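Local coordinates for protein acetyl-coa acetyltransferase (Zoogloea ramigera, PDB 2WL6) that catalyses the Claisen condensation of two acetyl-CoA molecules into acetoacetyl-CoA as a biosynthetic thiolase, probably as an early step of polyhydroxybutyrate synthesis, at residues 47-52 / 110-115; 55-60 / 348-353; 85-90 / 377-382; 312-317 / 355-360. The protein carries 2 engineered substitutions. One frame throughout, in Å; residues are numbered along the deposited sequence.

Contact 1 (47-52 / 110-115)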
# COMPACT_ATOMS: atom_id res chain seq x y z
N GLY A 47 -15.68 -35.24 15.94
CA GLY A 47 -16.71 -34.88 16.90
C GLY A 47 -16.38 -35.08 18.37
O GLY A 47 -17.06 -34.55 19.24
N GLU A 48 -15.34 -35.85 18.67
CA GLU A 48 -14.98 -36.01 20.06
C GLU A 48 -13.96 -34.97 20.53
O GLU A 48 -13.71 -34.85 21.73
CB GLU A 48 -14.47 -37.41 20.33
CG GLU A 48 -15.37 -38.51 19.84
CD GLU A 48 -14.64 -39.84 19.83
OE1 GLU A 48 -14.29 -40.34 20.93
OE2 GLU A 48 -14.39 -40.37 18.72
N VAL A 49 -13.37 -34.23 19.59
CA VAL A 49 -12.45 -33.15 19.96
C VAL A 49 -13.13 -32.11 20.88
O VAL A 49 -14.18 -31.56 20.55
CB VAL A 49 -11.92 -32.42 18.71
CG1 VAL A 49 -11.06 -31.24 19.12
CG2 VAL A 49 -11.16 -33.36 17.81
N ASN A 50 -12.51 -31.84 22.03
CA ASN A 50 -12.98 -30.83 22.97
C ASN A 50 -12.50 -29.45 22.63
O ASN A 50 -13.20 -28.48 22.85
CB ASN A 50 -12.52 -31.15 24.37
CG ASN A 50 -13.33 -32.23 25.01
OD1 ASN A 50 -12.81 -33.06 25.75
ND2 ASN A 50 -14.62 -32.23 24.74
N GLU A 51 -11.30 -29.35 22.09
CA GLU A 51 -10.74 -28.04 21.85
C GLU A 51 -9.50 -28.19 20.97
O GLU A 51 -8.87 -29.25 20.92
CB GLU A 51 -10.45 -27.38 23.19
CG GLU A 51 -9.76 -26.04 23.15
CD GLU A 51 -9.99 -25.21 24.40
OE1 GLU A 51 -9.13 -25.21 25.30
OE2 GLU A 51 -11.05 -24.57 24.48
N VAL A 52 -9.19 -27.12 20.25
CA VAL A 52 -8.02 -27.05 19.42
C VAL A 52 -7.22 -25.86 19.89
O VAL A 52 -7.76 -24.77 20.00
CB VAL A 52 -8.41 -26.78 17.98
CG1 VAL A 52 -7.15 -26.58 17.16
CG2 VAL A 52 -9.29 -27.91 17.45
N ILE A 110 -10.43 -34.48 25.47
CA ILE A 110 -9.47 -34.55 24.35
C ILE A 110 -9.12 -33.21 23.66
O ILE A 110 -9.96 -32.56 23.05
CB ILE A 110 -9.95 -35.54 23.30
CG1 ILE A 110 -9.88 -36.95 23.86
CG2 ILE A 110 -9.08 -35.44 22.08
CD1 ILE A 110 -10.64 -37.90 23.05
N ILE A 111 -7.85 -32.83 23.72
CA ILE A 111 -7.38 -31.64 23.04
C ILE A 111 -6.55 -32.02 21.80
O ILE A 111 -5.87 -33.05 21.78
CB ILE A 111 -6.51 -30.78 23.99
CG1 ILE A 111 -7.22 -30.62 25.33
CG2 ILE A 111 -6.23 -29.43 23.41
CD1 ILE A 111 -8.47 -29.77 25.26
N VAL A 112 -6.62 -31.18 20.77
CA VAL A 112 -5.69 -31.28 19.65
C VAL A 112 -4.86 -30.01 19.70
O VAL A 112 -5.41 -28.93 19.55
CB VAL A 112 -6.47 -31.36 18.35
CG1 VAL A 112 -5.63 -30.90 17.18
CG2 VAL A 112 -6.95 -32.80 18.15
N ALA A 113 -3.55 -30.12 19.93
CA ALA A 113 -2.71 -28.91 20.07
C ALA A 113 -1.45 -28.97 19.25
O ALA A 113 -0.90 -30.04 19.03
CB ALA A 113 -2.36 -28.67 21.52
N GLY A 114 -0.98 -27.82 18.79
CA GLY A 114 0.23 -27.78 17.99
C GLY A 114 0.45 -26.37 17.51
O GLY A 114 0.26 -25.43 18.27
N GLY A 115 0.84 -26.20 16.25
CA GLY A 115 1.06 -24.85 15.72
C GLY A 115 1.01 -24.84 14.23
O GLY A 115 0.96 -25.88 13.60

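Contact 2 (55-60 / 348-353). Engineered in segment 348-353: N348 (natural residue His).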
# COMPACT_ATOMS: atom_id res chain seq x y z
N GLY A 55 -0.55 -22.80 18.22
CA GLY A 55 0.31 -21.63 18.28
C GLY A 55 0.40 -20.98 16.91
O GLY A 55 0.12 -21.62 15.90
N GLN A 56 0.78 -19.71 16.86
CA GLN A 56 0.85 -18.99 15.60
C GLN A 56 1.29 -17.56 15.87
O GLN A 56 0.68 -16.86 16.68
CB GLN A 56 -0.52 -18.96 14.94
CG GLN A 56 -0.55 -18.10 13.70
CD GLN A 56 -1.87 -18.19 12.98
OE1 GLN A 56 -2.81 -18.78 13.48
NE2 GLN A 56 -1.96 -17.58 11.80
N VAL A 57 2.33 -17.12 15.17
CA VAL A 57 2.84 -15.76 15.39
C VAL A 57 2.37 -14.70 14.38
O VAL A 57 2.26 -13.55 14.77
CB VAL A 57 4.38 -15.75 15.57
CG1 VAL A 57 4.91 -14.36 15.78
CG2 VAL A 57 4.73 -16.59 16.75
N LEU A 58 2.04 -15.05 13.14
CA LEU A 58 1.76 -14.02 12.11
C LEU A 58 0.38 -14.02 11.42
O LEU A 58 0.31 -13.98 10.17
CB LEU A 58 2.86 -14.03 11.04
CG LEU A 58 4.31 -14.08 11.53
CD1 LEU A 58 5.23 -14.52 10.38
CD2 LEU A 58 4.77 -12.73 12.15
N PRO A 59 -0.71 -13.96 12.20
CA PRO A 59 -2.05 -14.18 11.69
C PRO A 59 -2.65 -12.98 10.92
O PRO A 59 -3.62 -13.13 10.20
CB PRO A 59 -2.85 -14.41 12.96
CG PRO A 59 -2.19 -13.52 13.94
CD PRO A 59 -0.73 -13.42 13.57
N ALA A 60 -2.07 -11.80 11.09
CA ALA A 60 -2.46 -10.59 10.38
C ALA A 60 -3.02 -10.83 8.97
O ALA A 60 -2.34 -11.41 8.13
CB ALA A 60 -1.27 -9.68 10.30
N ASN A 348 12.21 -23.64 9.42
CA ASN A 348 11.37 -23.57 10.59
C ASN A 348 10.19 -22.68 10.55
O ASN A 348 10.12 -21.67 9.89
CB ASN A 348 12.16 -23.17 11.82
CG ASN A 348 12.25 -21.71 11.96
OD1 ASN A 348 11.50 -20.96 11.31
ND2 ASN A 348 13.16 -21.26 12.82
N PRO A 349 9.21 -23.12 11.24
CA PRO A 349 8.38 -22.12 10.69
C PRO A 349 7.68 -21.62 11.89
O PRO A 349 6.87 -22.34 12.44
CB PRO A 349 7.44 -22.92 9.81
CG PRO A 349 8.03 -24.27 9.66
CD PRO A 349 9.10 -24.44 10.65
N ILE A 350 8.01 -20.42 12.32
CA ILE A 350 8.06 -20.18 13.75
C ILE A 350 6.95 -20.86 14.55
O ILE A 350 7.21 -21.84 15.28
CB ILE A 350 8.38 -18.69 14.10
CG1 ILE A 350 7.32 -17.73 13.63
CG2 ILE A 350 9.65 -18.24 13.39
CD1 ILE A 350 7.87 -16.31 13.56
N GLY A 351 5.71 -20.39 14.38
CA GLY A 351 4.59 -20.93 15.14
C GLY A 351 4.60 -22.44 15.31
O GLY A 351 4.25 -22.94 16.37
N ALA A 352 5.02 -23.14 14.26
CA ALA A 352 4.90 -24.60 14.14
C ALA A 352 6.14 -25.40 14.57
O ALA A 352 6.05 -26.54 15.06
CB ALA A 352 4.52 -24.94 12.71
N SER A 353 7.31 -24.80 14.35
CA SER A 353 8.58 -25.35 14.83
C SER A 353 8.44 -26.25 16.06
O SER A 353 8.95 -27.35 16.07
CB SER A 353 9.60 -24.23 15.14
OG SER A 353 10.33 -23.80 13.99

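Contact 3 (85-90 / 377-382)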
# COMPACT_ATOMS: atom_id res chain seq x y z
N MET A 85 -2.12 -18.98 20.00
CA MET A 85 -1.29 -18.25 20.98
C MET A 85 0.11 -17.95 20.49
O MET A 85 0.51 -18.46 19.48
CB MET A 85 -1.26 -18.95 22.34
CG MET A 85 -0.94 -20.41 22.30
SD MET A 85 0.80 -20.67 22.28
CE MET A 85 1.32 -20.09 23.89
N ASN A 86 0.84 -17.08 21.19
CA ASN A 86 2.11 -16.59 20.70
C ASN A 86 3.15 -16.41 21.79
O ASN A 86 3.18 -15.39 22.47
CB ASN A 86 1.92 -15.27 19.96
CG ASN A 86 3.23 -14.65 19.52
OD1 ASN A 86 4.31 -15.21 19.73
ND2 ASN A 86 3.15 -13.48 18.89
N GLN A 87 3.99 -17.42 21.97
CA GLN A 87 5.20 -17.26 22.76
C GLN A 87 6.36 -17.48 21.81
O GLN A 87 7.32 -18.20 22.13
CB GLN A 87 5.27 -18.31 23.87
CG GLN A 87 6.25 -17.94 24.97
CD GLN A 87 6.53 -19.07 25.93
OE1 GLN A 87 5.84 -20.09 25.94
NE2 GLN A 87 7.55 -18.89 26.74
N LEU A 88 6.25 -16.89 20.61
CA LEU A 88 7.26 -17.04 19.55
C LEU A 88 7.59 -18.52 19.19
O LEU A 88 6.69 -19.37 19.16
CB LEU A 88 8.50 -16.26 19.94
CG LEU A 88 8.18 -14.78 20.04
CD1 LEU A 88 9.43 -14.02 20.37
CD2 LEU A 88 7.62 -14.28 18.72
N CYS A 89 8.87 -18.82 18.92
CA CYS A 89 9.33 -20.17 18.59
C CYS A 89 8.80 -21.22 19.54
O CYS A 89 8.70 -22.38 19.15
CB CYS A 89 10.83 -20.27 18.70
SG CYS A 89 11.75 -19.59 17.37
N GLY A 90 8.50 -20.84 20.78
CA GLY A 90 8.03 -21.81 21.76
C GLY A 90 6.60 -22.25 21.46
O GLY A 90 6.17 -23.34 21.86
N LEU A 377 13.34 -25.79 22.65
CA LEU A 377 13.58 -24.70 21.66
C LEU A 377 13.84 -23.35 22.31
O LEU A 377 13.15 -23.01 23.27
CB LEU A 377 12.37 -24.50 20.72
CG LEU A 377 11.60 -25.66 20.14
CD1 LEU A 377 10.42 -25.92 21.02
CD2 LEU A 377 11.14 -25.32 18.77
N CYS A 378 14.76 -22.56 21.74
CA CYS A 378 15.05 -21.19 22.22
C CYS A 378 14.02 -20.16 21.72
O CYS A 378 13.62 -20.19 20.56
CB CYS A 378 16.42 -20.74 21.74
SG CYS A 378 16.47 -20.24 19.99
N ILE A 379 13.62 -19.23 22.59
CA ILE A 379 12.55 -18.27 22.28
C ILE A 379 13.04 -16.82 22.21
O ILE A 379 13.71 -16.34 23.13
CB ILE A 379 11.44 -18.36 23.33
CG1 ILE A 379 10.90 -19.80 23.39
CG2 ILE A 379 10.38 -17.29 23.07
CD1 ILE A 379 9.84 -20.04 24.46
N GLY A 380 12.73 -16.12 21.12
CA GLY A 380 13.12 -14.72 20.97
C GLY A 380 12.47 -13.80 22.01
O GLY A 380 11.35 -14.05 22.45
N GLY A 381 13.15 -12.73 22.40
CA GLY A 381 12.69 -11.95 23.54
C GLY A 381 13.40 -12.38 24.82
O GLY A 381 13.48 -11.60 25.79
N GLY A 382 13.92 -13.62 24.83
CA GLY A 382 14.70 -14.17 25.97
C GLY A 382 13.98 -15.22 26.81
O GLY A 382 13.76 -15.03 28.01

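Contact 4 (312-317 / 355-360). Engineered in segment 312-317: H316 (natural residue Asn).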
# COMPACT_ATOMS: atom_id res chain seq x y z
N LEU A 312 17.12 -40.06 23.70
CA LEU A 312 17.10 -39.30 22.45
C LEU A 312 16.77 -37.82 22.73
O LEU A 312 15.99 -37.53 23.63
CB LEU A 312 16.08 -39.95 21.50
CG LEU A 312 15.90 -39.45 20.08
CD1 LEU A 312 17.09 -39.73 19.22
CD2 LEU A 312 14.71 -40.14 19.48
N VAL A 313 17.35 -36.88 21.97
CA VAL A 313 17.14 -35.43 22.20
C VAL A 313 16.89 -34.64 20.92
O VAL A 313 17.51 -34.91 19.91
CB VAL A 313 18.35 -34.77 22.94
CG1 VAL A 313 18.27 -33.27 22.84
CG2 VAL A 313 18.44 -35.24 24.40
N GLU A 314 15.97 -33.69 20.96
CA GLU A 314 15.68 -32.83 19.81
C GLU A 314 15.85 -31.42 20.32
O GLU A 314 15.11 -31.00 21.22
CB GLU A 314 14.23 -32.99 19.32
CG GLU A 314 13.98 -34.03 18.25
CD GLU A 314 14.54 -33.65 16.87
OE1 GLU A 314 14.58 -32.46 16.52
OE2 GLU A 314 14.94 -34.57 16.12
N ALA A 315 16.81 -30.67 19.78
CA ALA A 315 17.02 -29.30 20.24
C ALA A 315 17.03 -28.35 19.05
O ALA A 315 17.72 -28.58 18.08
CB ALA A 315 18.30 -29.21 21.03
N HIS A 316 16.23 -27.28 19.13
CA HIS A 316 16.06 -26.34 18.01
C HIS A 316 17.37 -25.73 17.51
O HIS A 316 18.15 -25.14 18.27
CB HIS A 316 15.10 -25.21 18.40
CG HIS A 316 14.42 -24.54 17.24
ND1 HIS A 316 13.65 -25.23 16.32
CD2 HIS A 316 14.35 -23.23 16.87
CE1 HIS A 316 13.16 -24.38 15.43
NE2 HIS A 316 13.57 -23.16 15.75
N GLU A 317 17.61 -25.87 16.21
CA GLU A 317 18.73 -25.21 15.59
C GLU A 317 18.32 -23.88 14.94
O GLU A 317 18.56 -23.68 13.76
CB GLU A 317 19.36 -26.13 14.55
CG GLU A 317 19.57 -27.57 15.03
CD GLU A 317 20.07 -28.47 13.90
OE1 GLU A 317 20.09 -27.99 12.75
OE2 GLU A 317 20.42 -29.65 14.16
N ALA A 355 6.22 -27.99 17.46
CA ALA A 355 5.54 -29.28 17.32
C ALA A 355 6.20 -30.10 16.21
O ALA A 355 6.11 -31.32 16.16
CB ALA A 355 4.11 -29.06 17.00
N ARG A 356 6.86 -29.41 15.31
CA ARG A 356 7.59 -30.08 14.27
C ARG A 356 8.63 -30.97 14.95
O ARG A 356 8.76 -32.14 14.59
CB ARG A 356 8.26 -29.06 13.34
CG ARG A 356 8.57 -29.59 11.95
CD ARG A 356 9.77 -30.50 11.97
NE ARG A 356 11.00 -29.79 12.29
CZ ARG A 356 12.01 -30.31 12.97
NH1 ARG A 356 11.90 -31.55 13.43
NH2 ARG A 356 13.11 -29.61 13.21
N ILE A 357 9.37 -30.43 15.92
CA ILE A 357 10.36 -31.26 16.61
C ILE A 357 9.69 -32.27 17.55
O ILE A 357 10.22 -33.33 17.82
CB ILE A 357 11.50 -30.46 17.34
CG1 ILE A 357 11.08 -30.00 18.73
CG2 ILE A 357 12.01 -29.28 16.50
CD1 ILE A 357 12.23 -29.41 19.48
N LEU A 358 8.50 -31.97 18.02
CA LEU A 358 7.82 -32.91 18.86
C LEU A 358 7.54 -34.13 18.00
O LEU A 358 7.86 -35.27 18.39
CB LEU A 358 6.54 -32.32 19.45
CG LEU A 358 6.26 -32.68 20.93
CD1 LEU A 358 4.80 -32.42 21.27
CD2 LEU A 358 6.63 -34.13 21.38
N ASN A 359 6.98 -33.90 16.83
CA ASN A 359 6.69 -35.01 15.95
C ASN A 359 7.93 -35.86 15.71
O ASN A 359 7.92 -37.09 15.86
CB ASN A 359 6.18 -34.49 14.61
CG ASN A 359 4.70 -34.26 14.61
OD1 ASN A 359 3.97 -34.97 13.94
ND2 ASN A 359 4.26 -33.27 15.37
N THR A 360 9.00 -35.19 15.34
CA THR A 360 10.25 -35.84 15.06
C THR A 360 10.73 -36.66 16.25
O THR A 360 11.30 -37.74 16.08
CB THR A 360 11.29 -34.82 14.61
OG1 THR A 360 10.75 -34.06 13.51
CG2 THR A 360 12.54 -35.50 14.16

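Contact 1 (47-52 / 110-115)
E51 and V52 pair with I111 and V112 as neighbouring parallel strands of the N-terminal half of the thiolase fold. The main-chain bond between the two bridges runs from V112 N to E51 O, 3.0 Å long. Just before the strand, N50 N gives a 2.8 Å bond to I110 O, in the plane of that carbonyl.

N50 adds a side-chain bond at this end of the ladder. Its CG sits beside the backbone N (chi1 -78°), and OD1 accepts from I110 N at 2.8 Å. The donor is tilted 32° from the plane of the amide carbonyl. OD1 also takes the N-H of S109. N50 and I110 are therefore tied both ways, main chain and side chain.

The apolar contacts lie on both faces. V49 CG2 reaches V112 CG2 at 4.3 Å, on the face where V52 and V112 meet helix 27-40. On the other face the CD1 of I111 rests on E51 CB at 3.7 Å, and I111 also touches helix 91-104. The E51 carboxylate turns to W83 and forms a salt bridge with R94 of the second subunit.

The chemistry is that of a buried parallel ladder, with an asparagine adding a bond just before its first bridge, and whose one buried acid is paired across the subunit interface.

Contact 2 (55-60 / 348-353)
V57 and I350 join the two halves of the thiolase fold. V57 lies in the loop that follows strand 51-55 in the N-terminal half. I350 lies in the first turn of helix 350-367 in the C-terminal half.

Their side chains cross at about a right angle. CB of V57 meets CG1 of I350 at 4.0 Å, and CD1 of I350 lies 4.1 Å from the same V57 CB and 4.2 Å from V57 CG1. The first torsion of I350 (chi1 63°) places CG1 between the backbone N and the carbonyl carbon, which brings it onto V57 CB.

Beside this pair the two backbones approach without side chains between them. Q56 CA and G351 CA are 4.2 Å apart, and G351 O faces G55. The Q56 side chain starts away from G351, and its NE2 bonds to E62 OE1.

No hydrogen bond joins the two segments directly. E117, on strand 111-118, serves both instead. Its carboxylate accepts from V57 N and L58 N, and weakly from G351 N. Two N-H groups of the buried loop are thus met by one acid, which also touches I350.

The helix start probably lies near the active site. N348 is an engineered residue, histidine in the natural enzyme, where that histidine is important for stabilising the enolate intermediate. N348 N bonds to N250 OD1. The turn that follows is held at P349 O, which accepts from A352 N at 2.7 Å and from S353 N at 3.1 Å.

Contact 3 (85-90 / 377-382)
C89 comes up against the backbone carbonyl of C378, a cysteine from a distant part of the chain, with no hydrogen bond between the segments that carry them. The sulphurs, C89 SG and C378 SG, are 5.4 Å apart and do not touch. C89 meets the other segment through its CB and SG, which lie 3.4 Å and 3.7 Å from C378 O. The first torsion of C89 (chi1 -78°) sets SG beside its own backbone N and near that oxygen.

This pairing is characteristic of thiolases, which use one cysteine as the acyl-carrying nucleophile and a second in proton transfer. C89 precedes helix 91-104 and C378 is near the end of strand 372-379, just before the glycines G380 to G382. By family, C89 is probably the nucleophile and C378 the acid/base cysteine.

I379, next to C378, packs on L88 and G90. Its CG2 meets L88 CB at 3.8 Å, and its CD1 and CG1 lie against the backbone of G90. The Q87 side chain lies across that of I379, and its NE2 is near I379 CD1. The two ends of that amide have weak bonds to R94 and T280.

The bend leading to C89 is an Asx turn. N86 OD1 accepts from L88 N at 2.7 Å, nearly along the C=O axis. S91 OG bonds to Q87 N and L88 O on the same bend. L377 CD2 reaches C89 O at 3.8 Å, while M85 and N86 pair with a strand of the second subunit.

Contact 4 (312-317 / 355-360)
E314 and I357 form the tight part of a strand-on-helix contact in the C-terminal half of the thiolase fold. The two side chains lie side by side and point opposite ways. CD1 of I357 lies 3.7 Å from E314 O, and E314 OE1 lies 3.8 Å from I357 CB. The bend of E314 at chi2 (-71°) carries its CD alongside the helix, close to T360 CG2. CG of that chain is 3.8 Å from I357 O. T360 crosses the E314 chain at about a right angle, with its CG2 methyl against OE2.

The looser side lies toward R356 and H316. It is not a solvent side, since every touching residue is buried. E314 OE1 lies near the guanidinium plane of R356, off its edge, 4.2 Å from NH1. That is too far for a salt bridge, but the opposite charges probably attract. NH1 also makes a weak bond to T360 OG1, which has a further partner in E198. I357 CG2 lies over one face of the guanidinium, toward the rim. The same methyl meets the edge of the H316 ring, 4.4 Å from ND1. H316 is engineered. The natural asparagine here is important for stabilising the enolate intermediate.

The short axes of strand 312-315 and of the 355-360 part of helix 350-367 run nearly antiparallel, at 163°, and 8.8 Å apart. The strand is at the edge of the sheet within the chain, beside strand 372-379, whose L377 also packs on I357. R356 and N359 also touch strand 5-17.

All four contacts are buried, and none belongs to the surface. Contact 1 is farthest from the chain centre and the only one with hydrogen bonds directly across its segments. Contacts 2, 3 and 4 lie nearer the centre and rest mainly on packing; E117 bridges contact 2, and contact 4 has a distant charge pair. Contacts 2 and 3 each join the N-terminal half to the C-terminal half, and they meet at a probable bond from Q56 N to M85 O. Contacts 2 and 4 share helix 350-367, and N348 and S353 lie beside H316. L377 of contact 3 packs on H316 and I357 of contact 4. Contact 1 meets contact 2 through G114 O and G55 N.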